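Long-range contact in glycoside Hydrolase (Bacteroides plebeius, PDB 5T3B), which is a family 50 glycoside hydrolase from a human gut bacterium and probably cleaves glycosidic bonds in polysaccharides such as agarose: residues A127-D132 / D146-K151. Numbering follows the deposited sequence.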
loop_
_atom_site.group_PDB
_atom_site.type_symbol
_atom_site.label_atom_id
_atom_site.label_comp_id
_atom_site.label_asym_id
_atom_site.label_seq_id
_atom_site.Cartn_x
_atom_site.Cartn_y
_atom_site.Cartn_z
ATOM N N ALA A 127 -0.084 -1.424 8.613
ATOM C CA ALA A 127 -0.501 -2.731 8.130
ATOM C C ALA A 127 -0.567 -3.772 9.262
ATOM O O ALA A 127 0.137 -3.667 10.287
ATOM C CB ALA A 127 0.447 -3.245 7.048
ATOM N N SER A 128 -1.356 -4.811 9.056
ATOM C CA SER A 128 -1.343 -5.977 9.936
ATOM C C SER A 128 -1.688 -5.652 11.367
ATOM O O SER A 128 -1.047 -6.127 12.289
ATOM C CB SER A 128 -0.037 -6.738 9.837
ATOM O OG SER A 128 0.294 -7.000 8.516
ATOM N N PHE A 129 -2.730 -4.871 11.568
ATOM C CA PHE A 129 -3.167 -4.517 12.898
ATOM C C PHE A 129 -4.012 -5.716 13.421
ATOM O O PHE A 129 -5.200 -5.906 13.120
ATOM C CB PHE A 129 -4.001 -3.252 12.893
ATOM C CG PHE A 129 -4.447 -2.803 14.241
ATOM C CD1 PHE A 129 -3.534 -2.441 15.230
ATOM C CD2 PHE A 129 -5.804 -2.751 14.563
ATOM C CE1 PHE A 129 -3.950 -2.044 16.484
ATOM C CE2 PHE A 129 -6.204 -2.387 15.829
ATOM C CZ PHE A 129 -5.261 -2.049 16.783
ATOM N N ARG A 130 -3.342 -6.520 14.246
ATOM C CA ARG A 130 -3.852 -7.780 14.768
ATOM C C ARG A 130 -3.118 -8.061 16.062
ATOM O O ARG A 130 -2.045 -7.490 16.336
ATOM C CB ARG A 130 -3.731 -8.909 13.770
ATOM C CG ARG A 130 -2.370 -9.208 13.361
ATOM C CD ARG A 130 -2.423 -10.271 12.237
ATOM N NE ARG A 130 -2.767 -11.520 12.897
ATOM C CZ ARG A 130 -2.463 -12.711 12.394
ATOM N NH1 ARG A 130 -1.857 -12.822 11.199
ATOM N NH2 ARG A 130 -2.745 -13.789 13.088
ATOM N N MET A 131 -3.721 -8.904 16.893
ATOM C CA MET A 131 -3.136 -9.259 18.200
ATOM C C MET A 131 -2.187 -10.400 18.081
ATOM O O MET A 131 -2.442 -11.470 18.578
ATOM C CB MET A 131 -4.258 -9.527 19.227
ATOM C CG MET A 131 -5.053 -8.239 19.521
ATOM S SD MET A 131 -6.621 -8.557 20.388
ATOM C CE MET A 131 -7.614 -9.148 19.046
ATOM N N ASP A 132 -1.084 -10.169 17.371
ATOM C CA ASP A 132 -0.136 -11.265 17.045
ATOM C C ASP A 132 1.247 -11.046 17.641
ATOM O O ASP A 132 2.274 -11.401 17.087
ATOM C CB ASP A 132 -0.163 -11.613 15.545
ATOM C CG ASP A 132 0.495 -10.615 14.682
ATOM O OD1 ASP A 132 0.735 -9.513 15.107
ATOM O OD2 ASP A 132 0.731 -10.961 13.512
ATOM N N ASP A 146 -11.633 -4.620 22.860
ATOM C CA ASP A 146 -12.017 -3.203 22.755
ATOM C C ASP A 146 -10.947 -2.241 23.280
ATOM O O ASP A 146 -10.648 -1.196 22.666
ATOM C CB ASP A 146 -13.356 -3.018 23.488
ATOM C CG ASP A 146 -13.819 -1.558 23.579
ATOM O OD1 ASP A 146 -14.079 -0.936 22.546
ATOM O OD2 ASP A 146 -13.858 -0.973 24.691
ATOM N N ASP A 147 -10.403 -2.596 24.454
ATOM C CA ASP A 147 -9.349 -1.765 25.024
ATOM C C ASP A 147 -8.142 -1.651 24.090
ATOM O O ASP A 147 -7.540 -0.603 23.976
ATOM C CB ASP A 147 -8.967 -2.323 26.412
ATOM C CG ASP A 147 -8.067 -1.419 27.213
ATOM O OD1 ASP A 147 -8.383 -0.225 27.358
ATOM O OD2 ASP A 147 -7.050 -1.955 27.736
ATOM N N TRP A 148 -7.800 -2.772 23.474
ATOM C CA TRP A 148 -6.727 -2.789 22.500
ATOM C C TRP A 148 -7.000 -1.834 21.319
ATOM O O TRP A 148 -6.157 -1.019 20.970
ATOM C CB TRP A 148 -6.467 -4.209 22.061
ATOM C CG TRP A 148 -5.540 -4.349 20.880
ATOM C CD1 TRP A 148 -4.203 -4.075 20.834
ATOM C CD2 TRP A 148 -5.867 -4.806 19.558
ATOM N NE1 TRP A 148 -3.691 -4.338 19.596
ATOM C CE2 TRP A 148 -4.694 -4.764 18.796
ATOM C CE3 TRP A 148 -7.071 -5.215 18.961
ATOM C CZ2 TRP A 148 -4.685 -5.172 17.459
ATOM C CZ3 TRP A 148 -7.080 -5.598 17.635
ATOM C CH2 TRP A 148 -5.904 -5.534 16.907
ATOM N N VAL A 149 -8.198 -1.900 20.766
ATOM C CA VAL A 149 -8.516 -1.002 19.643
ATOM C C VAL A 149 -8.506 0.445 20.105
ATOM O O VAL A 149 -7.953 1.337 19.454
ATOM C CB VAL A 149 -9.789 -1.351 18.873
ATOM C CG1 VAL A 149 -9.888 -0.425 17.681
ATOM C CG2 VAL A 149 -9.803 -2.809 18.458
ATOM N N ALA A 150 -9.122 0.701 21.268
ATOM C CA ALA A 150 -9.223 2.087 21.734
ATOM C C ALA A 150 -7.868 2.694 22.023
ATOM O O ALA A 150 -7.561 3.848 21.648
ATOM C CB ALA A 150 -10.118 2.110 22.947
ATOM N N LYS A 151 -7.051 1.938 22.768
ATOM C CA LYS A 151 -5.742 2.437 23.054
ATOM C C LYS A 151 -4.917 2.631 21.811
ATOM O O LYS A 151 -4.136 3.582 21.714
ATOM C CB LYS A 151 -5.022 1.490 24.005
ATOM C CG LYS A 151 -5.435 1.612 25.466
ATOM C CD LYS A 151 -4.860 0.452 26.324
ATOM C CE LYS A 151 -4.974 0.788 27.801
ATOM N NZ LYS A 151 -4.861 -0.457 28.618
#
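W148 holds its CG anti to its own backbone nitrogen (chi1 170°) and F129 does the same (chi1 -178°), which swings the two aromatic groups at each other from opposite directions until they lie face to face, slid past one another. The result is an offset stack, the F129 ring and the six-membered ring of the indole lying 4.0 Å apart at their centroids with their planes only 8° from parallel. The overlap is tight: F129 CZ comes within 3.2 Å of W148 CZ2. M131 takes the opposite face of the indole. Its CG sits almost squarely over the six-membered ring, 3.4 Å from the centroid, in a CH-pi contact; SD follows over the same face as a Met-aromatic contact, 4.1 Å from that centroid, and the bend at chi3 brings CE over toward W148 CZ3. The loop therefore holds the flat indole between residues two apart in sequence, while its backbone at F129 C and R130 N meets the ring's edge in plane. V149 adds a lighter touch at the edge of the F129 ring. The indole's one polar atom, NE1, is satisfied by the hydroxyl of Y440. With an alanine at W148, F129 and M131 would probably face each other across a gap and the Y440 hydroxyl would lose its indole partner. The contact packs the loop that leaves strand 120-126 against the start of helix 145-158, with F138 of helix 135-141 edge-to-face with W148, and V176 of helix 169-182 touching F129.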